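Local atomic coordinates of response regulator CheY-like protein (Mesorhizobium loti, PDB entry 3SNK), a protein that is probably a pilus-assembly ATPase of the P-loop type, represented here by its N-terminal CheY-like receiver domain. Residues R28-A31 against T32-A36; D95-S99 against E100-V104. One frame throughout, in Å; residues are numbered along the deposited sequence.

Contact 1. Residues R28-A31 against T32-A36; sequences RDVA and TRLDA
Thr32 turns its hydroxyl back onto the helix that carries it, and OG1 gives a hydrogen bond of 2.6 Å to Arg28 O. The same carbonyl also takes Thr32 N, at 3.0 Å, and the two donors reach it from opposite faces of its plane, so one oxygen is gripped twice by one residue. OG1 stands beside the backbone N (chi1 -59°), which aims it down the turn at that carbonyl and puts CG2 alongside the Arg28 guanidinium, 3.7 Å from NH1. Arg28, bent at chi2, crosses over the threonine with OG1 against one face of its guanidinium. Its NH1 also has a long salt bridge, 3.9 Å, with Asp29 OD1. On the face of the helix turned to the sheet, Val30 and Leu34 run alongside each other, Val30 CG1 4.1 Å from Leu34 CD1. Both are buried, packing on Leu19 and Val17 of strand 15-20, Ile64 of strand 62-68, and Leu123, Leu124 and Val127 of helix 120-129. Ala31 and Asp35 touch strand 40-45, as befits helix 24-36, the crossover of the beta-alpha-beta unit between strands 15-20 and 40-45.

Contact 2. Residues D95-S99 against E100-V104; sequences DELTS and EQTRV
The side-chain oxygen of Gln101 folds back over the start of its own helix and accepts two hydrogen bonds from one residue, Thr98. Thr98 N comes to OE1 in the plane of the amide, on a lone pair, at 2.9 Å and nearly straight (171°); Thr98 OG1 approaches the same oxygen from above that plane at 3.2 Å. In return Thr98 OG1 receives a weak bond from Gln101 N, 3.4 Å long. Thr98 is thus the N-cap of helix 99-107, and the reciprocal bonds make a capping box with glutamine in the place where glutamate is often found. The threonine hydroxyl sits between its backbone N and carbonyl carbon (chi1 61°), a rotation that lets it face both the amide oxygen and the first turn. Thr98 O is shared as well: Thr102 N meets it at 2.8 Å, and Thr102 OG1 adds a second bond of 3.1 Å from above the carbonyl plane. Leu97 crosses the glutamine at about a right angle, its CB 3.8 Å from OE1 and its CD2 beside the amide. With Gln101 cut back to an alanine, Thr98 N would probably lose the acceptor it meets almost in line, and the threonine hydroxyl would be freer to turn. The cap ends the loop that leaves strand 90-94, and Gln101 NE2 reaches Gly69 O and Gly70 O, just beyond strand 62-68, by weak bonds. Leu97 and Gln101 rest on Leu73, while Val104, farther along the helix, touches Leu73 and Ile78 and Val79 of helix 78-82.

In the fold
From the N terminus the chain runs through strand 15-20 into helix 24-36, where contact 1 spans successive turns before strand 40-45 completes a beta-alpha-beta unit. Strand 62-68, helix 78-82 and strand 90-94 follow, and contact 2 then caps the start of helix 99-107; strand 112-115 and helix 120-129 end the domain. Both contacts are local and in series, so neither closes a long loop and they neither nest nor cross. The centres of contact 1 and contact 2 are about 27 Å apart, on opposite sides of the chain's centre. Contact 1 belongs to a helix packed against the parallel sheet and helix 120-129, contact 2 to a surface helix start near the loop after strand 62-68, within the receiver fold with strand order 2-1-3-4-5.

Contact 1. Residues R28-A31 against T32-A36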
loop_
_atom_site.group_PDB
_atom_site.type_symbol
_atom_site.label_atom_id
_atom_site.label_comp_id
_atom_site.label_asym_id
_atom_site.label_seq_id
_atom_site.Cartn_x
_atom_site.Cartn_y
_atom_site.Cartn_z
ATOM N N ARG A 28 7.532 10.342 2.319
ATOM C CA ARG A 28 8.834 10.586 2.953
ATOM C C ARG A 28 8.982 9.745 4.235
ATOM O O ARG A 28 10.006 9.094 4.416
ATOM C CB ARG A 28 8.990 12.078 3.271
ATOM C CG ARG A 28 10.410 12.552 3.747
ATOM C CD ARG A 28 10.834 12.135 5.152
ATOM N NE ARG A 28 12.094 12.766 5.592
ATOM C CZ ARG A 28 12.696 12.514 6.753
ATOM N NH1 ARG A 28 12.169 11.646 7.609
ATOM N NH2 ARG A 28 13.834 13.124 7.063
ATOM N N ASP A 29 7.970 9.762 5.115
ATOM C CA ASP A 29 8.072 9.086 6.405
ATOM C C ASP A 29 8.078 7.577 6.282
ATOM O O ASP A 29 8.867 6.937 6.961
ATOM C CB ASP A 29 6.989 9.549 7.375
ATOM C CG ASP A 29 7.136 10.998 7.832
ATOM O OD1 ASP A 29 8.305 11.453 8.055
ATOM O OD2 ASP A 29 6.095 11.671 8.003
ATOM N N VAL A 30 7.241 7.005 5.435
ATOM C CA VAL A 30 7.211 5.551 5.254
ATOM C C VAL A 30 8.489 5.072 4.550
ATOM O O VAL A 30 9.057 4.075 4.983
ATOM C CB VAL A 30 5.925 5.085 4.496
ATOM C CG1 VAL A 30 6.021 3.618 4.063
ATOM C CG2 VAL A 30 4.695 5.299 5.373
ATOM N N ALA A 31 8.935 5.755 3.468
ATOM C CA ALA A 31 10.157 5.323 2.777
ATOM C C ALA A 31 11.364 5.397 3.711
ATOM O O ALA A 31 12.156 4.464 3.725
ATOM C CB ALA A 31 10.411 6.143 1.527
ATOM N N THR A 32 11.471 6.465 4.531
ATOM C CA THR A 32 12.555 6.629 5.493
ATOM C C THR A 32 12.529 5.478 6.516
ATOM O O THR A 32 13.573 4.891 6.795
ATOM C CB THR A 32 12.472 8.001 6.175
ATOM O OG1 THR A 32 12.538 9.009 5.166
ATOM C CG2 THR A 32 13.602 8.246 7.154
ATOM N N ARG A 33 11.360 5.204 7.105
ATOM C CA ARG A 33 11.205 4.141 8.117
ATOM C C ARG A 33 11.646 2.782 7.614
ATOM O O ARG A 33 12.381 2.071 8.308
ATOM C CB ARG A 33 9.748 4.034 8.608
ATOM C CG ARG A 33 9.453 4.993 9.752
ATOM C CD ARG A 33 8.087 4.793 10.370
ATOM N NE ARG A 33 7.812 5.820 11.377
ATOM C CZ ARG A 33 6.850 6.737 11.281
ATOM N NH1 ARG A 33 6.033 6.749 10.231
ATOM N NH2 ARG A 33 6.685 7.636 12.244
ATOM N N LEU A 34 11.199 2.419 6.422
ATOM C CA LEU A 34 11.467 1.100 5.852
ATOM C C LEU A 34 12.892 0.986 5.339
ATOM O O LEU A 34 13.498 -0.075 5.499
ATOM C CB LEU A 34 10.453 0.759 4.741
ATOM C CG LEU A 34 8.984 0.573 5.176
ATOM C CD1 LEU A 34 8.127 0.112 3.989
ATOM C CD2 LEU A 34 8.842 -0.460 6.317
ATOM N N ASP A 35 13.436 2.071 4.758
ATOM C CA ASP A 35 14.811 2.110 4.279
ATOM C C ASP A 35 15.809 2.081 5.453
ATOM O O ASP A 35 16.905 1.554 5.270
ATOM C CB ASP A 35 15.062 3.322 3.360
ATOM C CG ASP A 35 14.640 3.087 1.904
ATOM O OD1 ASP A 35 14.286 1.949 1.565
ATOM O OD2 ASP A 35 14.699 4.045 1.104
ATOM N N ALA A 36 15.433 2.615 6.653
ATOM C CA ALA A 36 16.294 2.570 7.847
ATOM C C ALA A 36 16.441 1.114 8.352
ATOM O O ALA A 36 17.462 0.778 8.942
ATOM C CB ALA A 36 15.750 3.464 8.945
#

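Contact 2. Residues D95-S99 against E100-V104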
loop_
_atom_site.group_PDB
_atom_site.type_symbol
_atom_site.label_atom_id
_atom_site.label_comp_id
_atom_site.label_asym_id
_atom_site.label_seq_id
_atom_site.Cartn_x
_atom_site.Cartn_y
_atom_site.Cartn_z
ATOM N N ASP A 95 -7.948 7.194 5.856
ATOM C CA ASP A 95 -8.642 7.941 6.903
ATOM C C ASP A 95 -9.938 7.136 7.116
ATOM O O ASP A 95 -10.000 6.000 6.643
ATOM C CB ASP A 95 -8.870 9.397 6.461
ATOM C CG ASP A 95 -7.587 10.205 6.379
ATOM O OD1 ASP A 95 -6.987 10.485 7.452
ATOM O OD2 ASP A 95 -7.182 10.564 5.247
ATOM N N GLU A 96 -10.957 7.679 7.772
ATOM C CA GLU A 96 -12.202 6.920 7.950
ATOM C C GLU A 96 -12.908 6.750 6.614
ATOM O O GLU A 96 -12.868 7.647 5.766
ATOM C CB GLU A 96 -13.142 7.603 8.966
ATOM C CG GLU A 96 -14.075 6.615 9.654
ATOM C CD GLU A 96 -15.430 7.163 10.062
ATOM O OE1 GLU A 96 -15.471 8.108 10.885
ATOM O OE2 GLU A 96 -16.453 6.623 9.582
ATOM N N LEU A 97 -13.526 5.581 6.423
ATOM C CA LEU A 97 -14.263 5.227 5.213
ATOM C C LEU A 97 -15.740 4.994 5.500
ATOM O O LEU A 97 -16.089 4.712 6.649
ATOM C CB LEU A 97 -13.680 3.933 4.613
ATOM C CG LEU A 97 -12.216 3.931 4.195
ATOM C CD1 LEU A 97 -11.799 2.537 3.706
ATOM C CD2 LEU A 97 -11.922 5.012 3.136
ATOM N N THR A 98 -16.586 5.032 4.437
ATOM C CA THR A 98 -18.014 4.691 4.518
ATOM C C THR A 98 -18.128 3.196 4.390
ATOM O O THR A 98 -17.156 2.538 4.003
ATOM C CB THR A 98 -18.877 5.408 3.446
ATOM O OG1 THR A 98 -18.452 5.038 2.136
ATOM C CG2 THR A 98 -18.901 6.919 3.604
ATOM N N SER A 99 -19.324 2.660 4.641
ATOM C CA SER A 99 -19.618 1.239 4.520
ATOM C C SER A 99 -19.400 0.741 3.098
ATOM O O SER A 99 -18.886 -0.371 2.912
ATOM C CB SER A 99 -21.055 0.973 4.941
ATOM O OG SER A 99 -21.953 1.597 4.040
ATOM N N GLU A 100 -19.801 1.565 2.097
ATOM C CA GLU A 100 -19.671 1.279 0.660
ATOM C C GLU A 100 -18.197 1.194 0.294
ATOM O O GLU A 100 -17.796 0.330 -0.487
ATOM C CB GLU A 100 -20.383 2.372 -0.163
ATOM C CG GLU A 100 -20.424 2.124 -1.666
ATOM C CD GLU A 100 -20.896 3.310 -2.488
ATOM O OE1 GLU A 100 -20.084 4.239 -2.713
ATOM O OE2 GLU A 100 -22.072 3.307 -2.918
ATOM N N GLN A 101 -17.385 2.069 0.884
ATOM C CA GLN A 101 -15.959 2.065 0.638
ATOM C C GLN A 101 -15.297 0.895 1.344
ATOM O O GLN A 101 -14.339 0.344 0.804
ATOM C CB GLN A 101 -15.342 3.380 1.083
ATOM C CG GLN A 101 -15.749 4.554 0.200
ATOM C CD GLN A 101 -15.294 5.855 0.803
ATOM O OE1 GLN A 101 -15.471 6.106 1.994
ATOM N NE2 GLN A 101 -14.684 6.707 -0.005
ATOM N N THR A 102 -15.803 0.508 2.542
ATOM C CA THR A 102 -15.254 -0.600 3.338
ATOM C C THR A 102 -15.486 -1.913 2.574
ATOM O O THR A 102 -14.610 -2.781 2.607
ATOM C CB THR A 102 -15.795 -0.568 4.775
ATOM O OG1 THR A 102 -15.241 0.587 5.408
ATOM C CG2 THR A 102 -15.401 -1.804 5.600
ATOM N N ARG A 103 -16.610 -2.015 1.841
ATOM C CA ARG A 103 -16.971 -3.143 0.986
ATOM C C ARG A 103 -15.936 -3.372 -0.121
ATOM O O ARG A 103 -15.559 -4.516 -0.381
ATOM C CB ARG A 103 -18.333 -2.903 0.338
ATOM C CG ARG A 103 -19.488 -3.463 1.111
ATOM C CD ARG A 103 -20.296 -4.454 0.298
ATOM N NE ARG A 103 -21.289 -5.111 1.146
ATOM C CZ ARG A 103 -21.319 -6.412 1.419
ATOM N NH1 ARG A 103 -20.431 -7.236 0.868
ATOM N NH2 ARG A 103 -22.254 -6.904 2.223
ATOM N N VAL A 104 -15.497 -2.275 -0.779
ATOM C CA VAL A 104 -14.493 -2.303 -1.845
ATOM C C VAL A 104 -13.181 -2.709 -1.220
ATOM O O VAL A 104 -12.515 -3.586 -1.768
ATOM C CB VAL A 104 -14.367 -0.961 -2.622
ATOM C CG1 VAL A 104 -13.312 -1.068 -3.715
ATOM C CG2 VAL A 104 -15.707 -0.530 -3.213
#